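Local coordinates for decaprenyl diphosphate synthase (Rhodobacter capsulatus, PDB 3MZV), which probably builds long all-trans polyprenyl diphosphates for quinone side chains by adding isopentenyl diphosphate units to an allylic diphosphate, with magnesium as cofactor, at residues D12-A17 against H315-M320; G72-H77 against T133-M138; L90-V95 against S116-G121; A186-G191 against F206-A211; T246-K251 against G289-T294. All blocks are in the same frame, centred on the assembly; numbering follows the deposited sequence. Where two conformers were deposited one is given.

Interaction 1: residues D12-A17 against H315-M320; sequences DRLAQA and HPLRQM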
# COMPACT_ATOMS: atom_id res chain seq x y z
N ASP B 12 -20.45 21.95 6.98
CA ASP B 12 -21.83 21.42 7.09
C ASP B 12 -22.82 21.82 5.95
O ASP B 12 -23.66 21.00 5.57
CB ASP B 12 -22.41 21.79 8.47
CG ASP B 12 -21.49 21.33 9.61
OD1 ASP B 12 -21.15 20.12 9.64
OD2 ASP B 12 -21.08 22.18 10.42
N ARG B 13 -22.72 23.05 5.42
CA ARG B 13 -23.54 23.47 4.24
C ARG B 13 -23.18 22.65 3.00
O ARG B 13 -24.04 22.17 2.25
CB ARG B 13 -23.32 24.95 3.92
CG ARG B 13 -24.55 25.85 4.05
CD ARG B 13 -25.03 26.44 2.69
NE ARG B 13 -24.27 27.64 2.29
CZ ARG B 13 -24.31 28.21 1.08
NH1 ARG B 13 -25.06 27.70 0.11
NH2 ARG B 13 -23.57 29.29 0.83
N LEU B 14 -21.87 22.52 2.80
CA LEU B 14 -21.36 21.75 1.72
C LEU B 14 -21.80 20.32 1.96
O LEU B 14 -22.25 19.66 1.05
CB LEU B 14 -19.83 21.87 1.70
CG LEU B 14 -19.01 21.25 0.58
CD1 LEU B 14 -19.53 21.52 -0.82
CD2 LEU B 14 -17.57 21.76 0.74
N ALA B 15 -21.68 19.86 3.21
CA ALA B 15 -22.07 18.47 3.55
C ALA B 15 -23.53 18.21 3.29
O ALA B 15 -23.88 17.15 2.77
CB ALA B 15 -21.75 18.14 5.03
N GLN B 16 -24.39 19.18 3.57
CA GLN B 16 -25.82 19.01 3.36
C GLN B 16 -26.19 19.03 1.85
O GLN B 16 -27.10 18.31 1.43
CB GLN B 16 -26.63 20.04 4.19
CG GLN B 16 -26.58 19.73 5.74
CD GLN B 16 -26.81 20.96 6.67
OE1 GLN B 16 -27.40 21.97 6.28
NE2 GLN B 16 -26.36 20.84 7.94
N ALA B 17 -25.45 19.82 1.06
CA ALA B 17 -25.66 19.88 -0.38
C ALA B 17 -25.19 18.59 -1.04
O ALA B 17 -25.72 18.17 -2.05
CB ALA B 17 -24.91 21.07 -0.99
N HIS B 315 -21.72 28.38 -9.92
CA HIS B 315 -22.63 27.37 -9.42
C HIS B 315 -22.63 27.55 -7.89
O HIS B 315 -21.64 28.02 -7.31
CB HIS B 315 -22.07 25.99 -9.84
CG HIS B 315 -22.93 24.81 -9.51
ND1 HIS B 315 -23.00 24.27 -8.24
CD2 HIS B 315 -23.75 24.07 -10.28
CE1 HIS B 315 -23.85 23.26 -8.25
NE2 HIS B 315 -24.32 23.11 -9.47
N PRO B 316 -23.71 27.17 -7.20
CA PRO B 316 -23.67 27.30 -5.75
C PRO B 316 -22.45 26.59 -5.11
O PRO B 316 -21.99 26.98 -4.06
CB PRO B 316 -24.98 26.65 -5.29
CG PRO B 316 -25.88 26.63 -6.53
CD PRO B 316 -24.98 26.61 -7.71
N LEU B 317 -21.98 25.51 -5.74
CA LEU B 317 -20.84 24.78 -5.22
C LEU B 317 -19.56 25.58 -5.34
O LEU B 317 -18.69 25.43 -4.49
CB LEU B 317 -20.68 23.44 -5.91
CG LEU B 317 -21.70 22.35 -5.55
CD1 LEU B 317 -21.54 21.19 -6.50
CD2 LEU B 317 -21.58 21.89 -4.07
N ARG B 318 -19.44 26.44 -6.35
CA ARG B 318 -18.27 27.29 -6.42
C ARG B 318 -18.20 28.20 -5.18
O ARG B 318 -17.16 28.30 -4.56
CB ARG B 318 -18.24 28.13 -7.68
CG ARG B 318 -16.87 28.69 -7.95
CD ARG B 318 -16.84 29.57 -9.14
NE ARG B 318 -17.37 30.89 -8.80
CZ ARG B 318 -17.54 31.90 -9.66
NH1 ARG B 318 -17.25 31.77 -10.95
NH2 ARG B 318 -18.01 33.06 -9.21
N GLN B 319 -19.32 28.82 -4.81
CA GLN B 319 -19.33 29.69 -3.64
C GLN B 319 -19.05 28.88 -2.37
O GLN B 319 -18.34 29.34 -1.51
CB GLN B 319 -20.64 30.48 -3.55
CG GLN B 319 -20.58 31.66 -2.58
CD GLN B 319 -21.01 31.28 -1.17
OE1 GLN B 319 -21.76 30.32 -0.99
NE2 GLN B 319 -20.53 32.02 -0.17
N MET B 320 -19.57 27.66 -2.27
CA MET B 320 -19.31 26.86 -1.09
C MET B 320 -17.81 26.49 -0.98
O MET B 320 -17.28 26.45 0.13
CB MET B 320 -20.21 25.61 -1.06
CG MET B 320 -21.66 25.87 -0.59
SD MET B 320 -22.74 24.37 -0.61
CE MET B 320 -23.53 24.70 -2.18
O HOH W 1 -23.60 28.53 -2.42
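Met320 fills the middle of this contact, reaching from helix 316-328 to three residues of helix 11-17. Its SD sits 3.8 Å from Leu14 CA and 4.0 Å from Ala17 CB, and the bend at chi3 (-99°) turns CE toward that alanine. The apolar packing continues through Leu14 CD1, which meets Leu317 CD2 at 3.9 Å, the two leucines crossing at about a right angle. Met320 CG lies over the centre of the Arg13 guanidinium, 3.9 Å above its plane, so the flat cationic group rests on a methylene. An alanine in place of Met320 would probably open a gap between the helices beside Leu14 and Ala17, where SD and CE had been, and leave one guanidinium face without its apolar support.

The polar contacts lie farther out. Arg13 NH2 reaches Gln319 OE1 at 2.8 Å, a weak, bent bond to one of two glutamine conformers. A water accepts from Arg13 NH1 and donates to Pro316 O (2.8 Å) and to the same OE1. At the helix start, His315 ND1 takes the Leu317 N-H in its ring plane, an N-cap.

The segments run nearly antiparallel (151°), joining the first and last modelled helices of this all-helical isoprenoid synthase fold.

Interaction 2: residues G72-H77 against T133-M138; sequences GPFHVH and TDTGNM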
# COMPACT_ATOMS: atom_id res chain seq x y z
N GLY B 72 -23.40 11.80 -12.52
CA GLY B 72 -23.08 10.50 -11.92
C GLY B 72 -22.92 9.47 -13.01
O GLY B 72 -23.12 9.79 -14.19
N PRO B 73 -22.60 8.23 -12.63
CA PRO B 73 -22.49 7.79 -11.24
C PRO B 73 -21.08 7.74 -10.66
O PRO B 73 -20.91 7.41 -9.50
CB PRO B 73 -22.98 6.36 -11.34
CG PRO B 73 -22.46 5.94 -12.69
CD PRO B 73 -22.44 7.11 -13.56
N PHE B 74 -20.07 7.96 -11.48
CA PHE B 74 -18.71 7.55 -11.11
C PHE B 74 -17.94 8.54 -10.24
O PHE B 74 -16.81 8.27 -9.85
CB PHE B 74 -17.92 7.22 -12.35
CG PHE B 74 -18.40 5.95 -13.05
CD1 PHE B 74 -18.57 4.79 -12.36
CD2 PHE B 74 -18.74 5.97 -14.39
CE1 PHE B 74 -19.03 3.64 -13.00
CE2 PHE B 74 -19.20 4.80 -15.04
CZ PHE B 74 -19.34 3.66 -14.32
N HIS B 75 -18.52 9.70 -9.95
CA HIS B 75 -17.90 10.61 -8.99
C HIS B 75 -17.98 9.99 -7.56
O HIS B 75 -17.14 10.25 -6.71
CB HIS B 75 -18.54 12.00 -9.04
CG HIS B 75 -19.97 12.02 -8.67
ND1 HIS B 75 -20.88 11.12 -9.20
CD2 HIS B 75 -20.67 12.83 -7.84
CE1 HIS B 75 -22.07 11.36 -8.68
NE2 HIS B 75 -21.98 12.39 -7.85
N VAL B 76 -18.99 9.18 -7.33
CA VAL B 76 -19.10 8.41 -6.07
C VAL B 76 -17.94 7.41 -5.88
O VAL B 76 -17.21 7.43 -4.85
CB VAL B 76 -20.48 7.73 -5.95
CG1 VAL B 76 -20.52 6.90 -4.66
CG2 VAL B 76 -21.59 8.85 -5.90
N HIS B 77 -17.68 6.64 -6.92
CA HIS B 77 -16.55 5.71 -6.94
C HIS B 77 -15.24 6.45 -6.68
O HIS B 77 -14.41 6.01 -5.88
CB HIS B 77 -16.44 4.97 -8.27
CG HIS B 77 -17.65 4.18 -8.64
ND1 HIS B 77 -18.89 4.77 -8.82
CD2 HIS B 77 -17.82 2.86 -8.89
CE1 HIS B 77 -19.77 3.83 -9.15
NE2 HIS B 77 -19.15 2.66 -9.17
N THR B 133 -11.56 0.64 -11.50
CA THR B 133 -11.68 -0.00 -12.80
C THR B 133 -13.14 -0.07 -13.29
O THR B 133 -13.39 -0.09 -14.50
CB THR B 133 -11.04 -1.40 -12.83
OG1 THR B 133 -11.81 -2.35 -12.05
CG2 THR B 133 -9.60 -1.33 -12.34
N ASP B 134 -14.09 -0.05 -12.36
CA ASP B 134 -15.50 0.03 -12.74
C ASP B 134 -15.79 1.34 -13.53
O ASP B 134 -16.73 1.39 -14.30
CB ASP B 134 -16.40 0.04 -11.50
CG ASP B 134 -16.43 -1.28 -10.77
OD1 ASP B 134 -15.80 -2.22 -11.24
OD2 ASP B 134 -17.09 -1.34 -9.70
N THR B 135 -14.99 2.38 -13.35
CA THR B 135 -15.28 3.63 -14.04
C THR B 135 -14.88 3.56 -15.52
O THR B 135 -15.27 4.43 -16.27
CB THR B 135 -14.56 4.87 -13.43
OG1 THR B 135 -13.16 4.76 -13.65
CG2 THR B 135 -14.80 5.02 -11.95
N GLY B 136 -14.02 2.62 -15.90
CA GLY B 136 -13.43 2.59 -17.24
C GLY B 136 -12.52 3.76 -17.62
O GLY B 136 -12.09 3.87 -18.77
N ASN B 137 -12.20 4.64 -16.68
CA ASN B 137 -11.43 5.83 -17.00
C ASN B 137 -9.98 5.63 -16.55
O ASN B 137 -9.67 5.67 -15.33
CB ASN B 137 -12.08 7.07 -16.35
CG ASN B 137 -11.50 8.35 -16.83
OD1 ASN B 137 -10.33 8.63 -16.64
ND2 ASN B 137 -12.33 9.17 -17.44
N MET B 138 -9.07 5.39 -17.50
CA MET B 138 -7.67 5.20 -17.18
C MET B 138 -7.01 6.50 -16.68
O MET B 138 -6.17 6.45 -15.81
CB MET B 138 -6.88 4.61 -18.40
CG MET B 138 -6.53 5.45 -19.61
SD MET B 138 -5.79 4.45 -21.05
CE MET B 138 -4.01 4.80 -20.90
O HOH W 2 -19.47 -0.06 -9.86
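Asp134 OD2, facing His77 across the contact, is held from two directions: Arg32 of helix 19-32 makes a salt bridge to it, and a water donates to it at 2.7 Å. That water also lies 2.8 Å from His77 NE2, near the imidazole plane, and so bridges the two side chains. Nearer the backbone, His77 CD2 touches Asp134 CB at 4.1 Å, with the ring and carboxylate planes 72° apart.

Phe74 carries most of the remaining contact. Thr135 CA stands 3.8 Å from the ring centroid and only 8° off the normal, a CH-pi contact over the face; Pro73 CG covers the opposite face. Thr135 belongs to a type I turn, Thr133 to Gly136, which leads from helix 114-133 toward helix 138-161 and overlaps an ST turn in which Thr135 OG1 accepts from Asn137 N at 3.2 Å. The same hydroxyl is also bonded to Met132 O.

With OG1 turned into the position between backbone N and carbonyl carbon (chi1 68°), CG2 is left to pack against Phe74 CD1 at 3.8 Å and His77 CB at 4.0 Å. The Asp134 carbonyl O approaches the far end of the phenyl ring, 3.5 Å from CZ.

Interaction 3: residues L90-V95 against S116-G121; sequences LLHDDV and SSVLVG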
# COMPACT_ATOMS: atom_id res chain seq x y z
N LEU B 90 -3.34 6.93 6.58
CA LEU B 90 -3.37 7.13 8.04
C LEU B 90 -2.96 5.89 8.77
O LEU B 90 -2.19 5.97 9.71
CB LEU B 90 -4.79 7.53 8.51
CG LEU B 90 -5.24 8.89 8.03
CD1 LEU B 90 -6.67 9.13 8.53
CD2 LEU B 90 -4.33 10.05 8.46
N LEU B 91 -3.46 4.73 8.36
CA LEU B 91 -3.10 3.48 9.02
C LEU B 91 -1.59 3.27 8.97
O LEU B 91 -1.00 2.81 9.96
CB LEU B 91 -3.80 2.28 8.39
CG LEU B 91 -5.25 2.03 8.76
CD1 LEU B 91 -5.94 1.18 7.75
CD2 LEU B 91 -5.33 1.41 10.20
N HIS B 92 -1.00 3.54 7.79
CA HIS B 92 0.46 3.39 7.59
C HIS B 92 1.31 4.48 8.30
O HIS B 92 2.36 4.17 8.84
CB HIS B 92 0.77 3.33 6.06
CG HIS B 92 0.37 2.03 5.42
ND1 HIS B 92 0.81 1.64 4.17
CD2 HIS B 92 -0.39 1.02 5.89
CE1 HIS B 92 0.33 0.44 3.90
NE2 HIS B 92 -0.40 0.04 4.92
N ASP B 93 0.83 5.71 8.38
CA ASP B 93 1.52 6.80 9.10
C ASP B 93 1.65 6.44 10.59
O ASP B 93 2.62 6.84 11.22
CB ASP B 93 0.80 8.17 8.89
CG ASP B 93 1.72 9.43 9.12
OD1 ASP B 93 2.98 9.42 9.02
OD2 ASP B 93 1.14 10.51 9.40
N ASP B 94 0.70 5.67 11.13
CA ASP B 94 0.68 5.30 12.55
C ASP B 94 1.59 4.11 12.88
O ASP B 94 2.06 3.98 14.00
CB ASP B 94 -0.74 4.92 13.01
CG ASP B 94 -1.66 6.14 13.20
OD1 ASP B 94 -1.18 7.28 13.24
OD2 ASP B 94 -2.89 5.93 13.32
N VAL B 95 1.78 3.20 11.93
CA VAL B 95 2.83 2.20 12.08
C VAL B 95 4.18 2.91 12.06
O VAL B 95 5.00 2.73 12.97
CB VAL B 95 2.74 1.11 10.99
CG1 VAL B 95 3.94 0.16 11.06
CG2 VAL B 95 1.44 0.31 11.18
N SER B 116 -1.08 -5.65 11.37
CA SER B 116 -2.52 -5.51 11.05
C SER B 116 -2.82 -4.19 10.39
O SER B 116 -3.48 -4.16 9.37
CB SER B 116 -3.42 -5.68 12.28
OG SER B 116 -3.47 -7.05 12.67
N SER B 117 -2.36 -3.10 10.97
CA SER B 117 -2.55 -1.83 10.36
C SER B 117 -1.88 -1.73 8.96
O SER B 117 -2.42 -1.06 8.06
CB SER B 117 -2.05 -0.74 11.27
OG SER B 117 -2.73 -0.84 12.52
N VAL B 118 -0.72 -2.36 8.78
CA VAL B 118 -0.08 -2.38 7.47
C VAL B 118 -0.94 -3.13 6.50
O VAL B 118 -1.20 -2.65 5.42
CB VAL B 118 1.34 -2.99 7.50
CG1 VAL B 118 1.90 -3.05 6.08
CG2 VAL B 118 2.26 -2.16 8.39
N LEU B 119 -1.38 -4.31 6.88
CA LEU B 119 -2.08 -5.18 5.97
C LEU B 119 -3.49 -4.69 5.69
O LEU B 119 -4.01 -4.83 4.57
CB LEU B 119 -2.09 -6.59 6.52
CG LEU B 119 -0.70 -7.24 6.58
CD1 LEU B 119 -0.78 -8.49 7.38
CD2 LEU B 119 -0.17 -7.49 5.19
N VAL B 120 -4.10 -4.04 6.67
CA VAL B 120 -5.44 -3.47 6.42
C VAL B 120 -5.34 -2.29 5.48
O VAL B 120 -6.10 -2.22 4.54
CB VAL B 120 -6.16 -3.09 7.73
CG1 VAL B 120 -7.40 -2.24 7.43
CG2 VAL B 120 -6.56 -4.38 8.45
N GLY B 121 -4.36 -1.43 5.67
CA GLY B 121 -4.13 -0.34 4.74
C GLY B 121 -3.87 -0.89 3.33
O GLY B 121 -4.35 -0.34 2.33
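Leu91, His92 and Ser117 give up the most surface where these two helices pack, nearly antiparallel (156°) and with axes 8.4 Å apart. Leu91 lies against one flank of the partner helix: CB is beside the carbonyl O of Ser117, CD2 nears Ser117 CB, and CD1 reaches Val120 CG1 at 3.7 Å and Gly121 N at the same distance.

His92 has CG anti to the carbonyl carbon (chi1 -73°), and its ring meets the opposing backbone edge-on. NE2 donates to Val118 O at 2.9 Å, in the carbonyl plane and on a lone pair, while CD2 lies 3.6 Å from Ser117 O, also near the ring plane. Gly121 makes room for the ring: a CB there would clash with NE2. The other nitrogen, ND1, is hydrogen-bonded to Asp122 of the second subunit, an environment that may well stabilise a doubly protonated imidazole. A phenylalanine in place of His92 would probably cost Val118 O its side-chain donor and that aspartate of the second subunit its imidazole partner.

Ser117 meets Val95 through carbon: Val95 CG2 packs on Ser117 CB at 3.6 Å and on Val118 CG2 at 3.8 Å.

Asp93 and Asp94, on this same turn, begin the DDVVD sequence, the first aspartate-rich motif, which in this family binds the magnesium-diphosphate. Around the pair, helix 108-111 touches Leu91 and Ser117, helix 40-49 packs on Leu91 and Val120, and the second subunit brings its own His92 and Val118 against the His92 ring.

Interaction 4: residues A186-G191 against F206-A211; sequences AATEVG and FDYGDA
Glu189 and Phe206 lie side by side and point the same way, the carboxylate plane turned 59° from the phenyl ring. Both have CG anti to the backbone N (Glu189 chi1 -174°). Beyond CG, the extended Glu189 chain carries the carboxylate alongside the ring, with OE1 3.6 Å from Phe206 CD2 and CD 3.8 Å from the same ring carbon. The carboxylate lies beside the CD2-CE2 side of the ring, a van der Waals contact.

Thr188 points directly at the other helix. OG1 sits between backbone N and carbonyl carbon and comes within 3.8 Å of Gly209 CA. Leu205 O is the hydroxyl's main hydrogen-bonding partner, across the interface; Ser185 O of its own helix is also within bonding range, and the single proton must be shared or alternate between them. Gly209 is what lets it in: a CB at that position would lie 2.5 Å from Thr188 OG1, a clash. The methyl, CG2, comes to the edge of the Tyr208 ring, 4.3 Å from CD2, while the phenol OH bonds to Leu321 O.

With Gly209 facing Thr188, the axes come to 7.6 Å, and the Glu189 and Phe206 CA atoms to 4.8 Å, in a nearly antiparallel pair joined by a short connection. In the bundle, helix 138-161 packs on the Ala186, Glu189 and Val190 side, and helix 290-308 covers Asp207, Tyr208 and Ala211. Helix 56-67 also borders the contact, its Leu60 touching both Thr188 and Tyr208.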
# COMPACT_ATOMS: atom_id res chain seq x y z
N ALA B 186 -5.53 15.94 -6.41
CA ALA B 186 -6.05 14.76 -7.13
C ALA B 186 -7.56 14.67 -6.99
O ALA B 186 -8.28 14.39 -7.99
CB ALA B 186 -5.36 13.41 -6.62
N ALA B 187 -8.07 14.85 -5.78
CA ALA B 187 -9.51 14.73 -5.50
C ALA B 187 -10.34 15.66 -6.37
O ALA B 187 -11.34 15.22 -6.95
CB ALA B 187 -9.85 14.96 -3.99
N THR B 188 -9.94 16.93 -6.45
CA THR B 188 -10.69 17.90 -7.20
C THR B 188 -10.50 17.67 -8.69
O THR B 188 -11.47 17.70 -9.42
CB THR B 188 -10.31 19.36 -6.82
OG1 THR B 188 -8.91 19.53 -6.90
CG2 THR B 188 -10.77 19.64 -5.40
N GLU B 189 -9.26 17.44 -9.10
CA GLU B 189 -8.94 17.21 -10.49
C GLU B 189 -9.76 16.05 -11.10
O GLU B 189 -10.27 16.17 -12.19
CB GLU B 189 -7.47 16.86 -10.62
CG GLU B 189 -6.95 16.73 -12.06
CD GLU B 189 -5.44 16.45 -12.22
OE1 GLU B 189 -4.82 15.81 -11.36
OE2 GLU B 189 -4.87 16.90 -13.24
N VAL B 190 -9.86 14.93 -10.39
CA VAL B 190 -10.55 13.75 -10.93
C VAL B 190 -12.03 14.00 -11.02
O VAL B 190 -12.69 13.45 -11.88
CB VAL B 190 -10.26 12.43 -10.21
CG1 VAL B 190 -8.79 12.12 -10.35
CG2 VAL B 190 -10.74 12.45 -8.78
N GLY B 191 -12.57 14.84 -10.14
CA GLY B 191 -13.97 15.21 -10.24
C GLY B 191 -14.25 16.04 -11.50
O GLY B 191 -15.28 15.87 -12.17
N PHE B 206 -7.57 21.57 -10.02
CA PHE B 206 -6.31 21.06 -9.48
C PHE B 206 -5.65 22.14 -8.59
O PHE B 206 -5.23 21.84 -7.47
CB PHE B 206 -5.34 20.62 -10.61
CG PHE B 206 -3.98 20.18 -10.11
CD1 PHE B 206 -2.95 21.11 -9.94
CD2 PHE B 206 -3.73 18.84 -9.83
CE1 PHE B 206 -1.68 20.72 -9.47
CE2 PHE B 206 -2.45 18.41 -9.38
CZ PHE B 206 -1.43 19.35 -9.19
N ASP B 207 -5.57 23.37 -9.10
CA ASP B 207 -4.85 24.46 -8.46
C ASP B 207 -5.57 24.82 -7.17
O ASP B 207 -4.91 25.05 -6.15
CB ASP B 207 -4.75 25.71 -9.36
CG ASP B 207 -3.84 25.52 -10.57
OD1 ASP B 207 -3.06 24.56 -10.67
OD2 ASP B 207 -3.93 26.37 -11.47
N TYR B 208 -6.91 24.82 -7.21
CA TYR B 208 -7.72 25.01 -6.00
C TYR B 208 -7.38 24.00 -4.94
O TYR B 208 -7.10 24.36 -3.79
CB TYR B 208 -9.23 24.99 -6.28
CG TYR B 208 -10.07 25.00 -5.03
CD1 TYR B 208 -10.31 26.19 -4.31
CD2 TYR B 208 -10.59 23.82 -4.51
CE1 TYR B 208 -11.10 26.21 -3.13
CE2 TYR B 208 -11.36 23.82 -3.33
CZ TYR B 208 -11.61 25.00 -2.66
OH TYR B 208 -12.37 24.93 -1.52
N GLY B 209 -7.40 22.73 -5.31
CA GLY B 209 -7.15 21.70 -4.36
C GLY B 209 -5.74 21.74 -3.81
O GLY B 209 -5.55 21.55 -2.62
N ASP B 210 -4.75 21.95 -4.67
CA ASP B 210 -3.35 22.05 -4.27
C ASP B 210 -3.16 23.16 -3.24
O ASP B 210 -2.60 22.94 -2.19
CB ASP B 210 -2.48 22.33 -5.52
CG ASP B 210 -1.02 22.58 -5.21
OD1 ASP B 210 -0.30 21.65 -4.75
OD2 ASP B 210 -0.57 23.72 -5.45
N ALA B 211 -3.65 24.35 -3.54
CA ALA B 211 -3.55 25.48 -2.61
C ALA B 211 -4.29 25.23 -1.27
O ALA B 211 -3.82 25.57 -0.18
CB ALA B 211 -4.08 26.78 -3.29

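Interaction 5: residues T246-K251 against G289-T294; sequences TMPVIK and GTLEAT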
# COMPACT_ATOMS: atom_id res chain seq x y z
N THR B 246 9.29 22.06 10.29
CA THR B 246 8.12 22.74 9.72
C THR B 246 8.38 24.23 9.65
O THR B 246 9.28 24.73 10.33
CB THR B 246 6.85 22.41 10.56
OG1 THR B 246 6.97 22.88 11.90
CG2 THR B 246 6.56 20.87 10.56
N MET B 247 7.55 24.94 8.90
CA MET B 247 7.75 26.36 8.63
C MET B 247 8.17 27.22 9.86
O MET B 247 9.12 27.98 9.75
CB MET B 247 6.54 26.98 7.91
CG MET B 247 6.79 28.29 7.32
SD MET B 247 5.38 28.96 6.27
CE MET B 247 6.00 28.42 4.64
N PRO B 248 7.46 27.12 11.00
CA PRO B 248 7.78 28.05 12.11
C PRO B 248 9.18 27.77 12.66
O PRO B 248 9.86 28.66 13.14
CB PRO B 248 6.73 27.73 13.17
CG PRO B 248 5.83 26.74 12.55
CD PRO B 248 6.25 26.33 11.28
N VAL B 249 9.62 26.51 12.59
CA VAL B 249 11.00 26.19 12.98
C VAL B 249 11.98 26.63 11.95
O VAL B 249 12.96 27.26 12.29
CB VAL B 249 11.19 24.69 13.24
CG1 VAL B 249 12.67 24.37 13.65
CG2 VAL B 249 10.20 24.19 14.29
N ILE B 250 11.75 26.26 10.68
CA ILE B 250 12.69 26.64 9.60
C ILE B 250 12.96 28.16 9.60
O ILE B 250 14.09 28.62 9.46
CB ILE B 250 12.10 26.22 8.24
CG1 ILE B 250 12.05 24.71 8.13
CG2 ILE B 250 12.89 26.85 7.09
CD1 ILE B 250 11.07 24.22 6.99
N LYS B 251 11.89 28.94 9.69
CA LYS B 251 12.02 30.40 9.68
C LYS B 251 12.82 30.91 10.89
O LYS B 251 13.59 31.83 10.76
CB LYS B 251 10.66 31.07 9.65
CG LYS B 251 9.96 31.01 8.30
CD LYS B 251 8.65 31.77 8.33
CE LYS B 251 7.89 31.73 6.98
NZ LYS B 251 8.64 32.45 5.92
N GLY B 289 9.06 36.55 14.76
CA GLY B 289 7.86 36.73 14.03
C GLY B 289 7.46 35.53 13.18
O GLY B 289 6.68 35.67 12.26
N THR B 290 7.96 34.34 13.50
CA THR B 290 7.77 33.20 12.60
C THR B 290 6.40 32.50 12.69
O THR B 290 6.00 31.81 11.75
CB THR B 290 8.88 32.15 12.73
OG1 THR B 290 8.67 31.33 13.86
CG2 THR B 290 10.25 32.79 12.80
N LEU B 291 5.71 32.66 13.79
CA LEU B 291 4.34 32.12 13.91
C LEU B 291 3.37 33.00 13.11
O LEU B 291 2.57 32.51 12.33
CB LEU B 291 3.97 31.99 15.38
CG LEU B 291 4.80 30.86 16.06
CD1 LEU B 291 4.59 30.94 17.58
CD2 LEU B 291 4.38 29.48 15.51
N GLU B 292 3.52 34.34 13.21
CA GLU B 292 2.75 35.24 12.36
C GLU B 292 3.11 35.02 10.90
O GLU B 292 2.25 35.00 10.04
CB GLU B 292 2.97 36.70 12.78
CG GLU B 292 2.19 37.73 11.93
CD GLU B 292 0.67 37.53 11.95
OE1 GLU B 292 0.11 36.88 12.85
OE2 GLU B 292 0.00 38.02 11.06
N ALA B 293 4.39 34.80 10.62
CA ALA B 293 4.81 34.58 9.26
C ALA B 293 4.17 33.31 8.70
O ALA B 293 3.77 33.26 7.55
CB ALA B 293 6.41 34.48 9.20
N THR B 294 4.06 32.26 9.55
CA THR B 294 3.44 31.01 9.09
C THR B 294 1.95 31.24 8.89
O THR B 294 1.39 30.72 7.95
CB THR B 294 3.72 29.89 10.12
OG1 THR B 294 5.14 29.76 10.27
CG2 THR B 294 3.07 28.56 9.72
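The flat carbonyl group of Pro248 receives Thr290 OG1 in its own plane: the hydroxyl donates on a lone pair at 3.0 Å, with a C=O...donor angle of 121°. The pyrrolidine ring of the same residue is met at its atoms CB, CG and CD. Leu291 CD2 packs against CB at 3.7 Å, and Thr294 OG1 lies 3.7 Å from CD, the Thr294 side chain crossing the proline at about a right angle.

Two helix starts meet here, 247-254 and 290-308, their segments inclined at 130°. Gly289, with positive phi, closes helix 277-287 in a Schellman motif and at once serves as N-cap of the next helix. Nearby, Thr246 touches Asp221 of the DDLLD sequence, the second aspartate-rich motif of this family, which in relatives binds magnesium.

Thr294 turns its hydroxyl back on its own helix, donating to Thr290 O at 2.7 Å and nearly in line with that C=O bond (163°). The carbonyl therefore holds two donors, since Thr294 N binds it as well. Met247 slides past Thr294 in the opposite direction, CG nearest to OG1.

At the outer side Lys251 lays its aliphatic chain over the partner: CB rests on Thr290 CG2 at 3.6 Å. Farther out, the bend at chi4 takes NZ to a salt bridge with Glu169, while CD stays 3.6 Å from Ala293 CB.

In the fold
Interactions 2 and 3 share helix 74-96, with centres about 26 Å apart, and both touch the second subunit; the other three do not. Interactions 1 and 4 are close neighbours, their nearest atoms about 5 Å apart, and interaction 4 comes within about 6 Å of interaction 2, so these three gather at one part of the bundle. Interaction 5 lies on the other side of the chain's centre from interaction 2, about 41 Å between centres. The probable catalytic end lies between interactions 3 and 5: interaction 3 includes the start of the first aspartate-rich motif and interaction 5 touches the second; their nearest atoms are about 12 Å apart, consistent with a magnesium-diphosphate site between them.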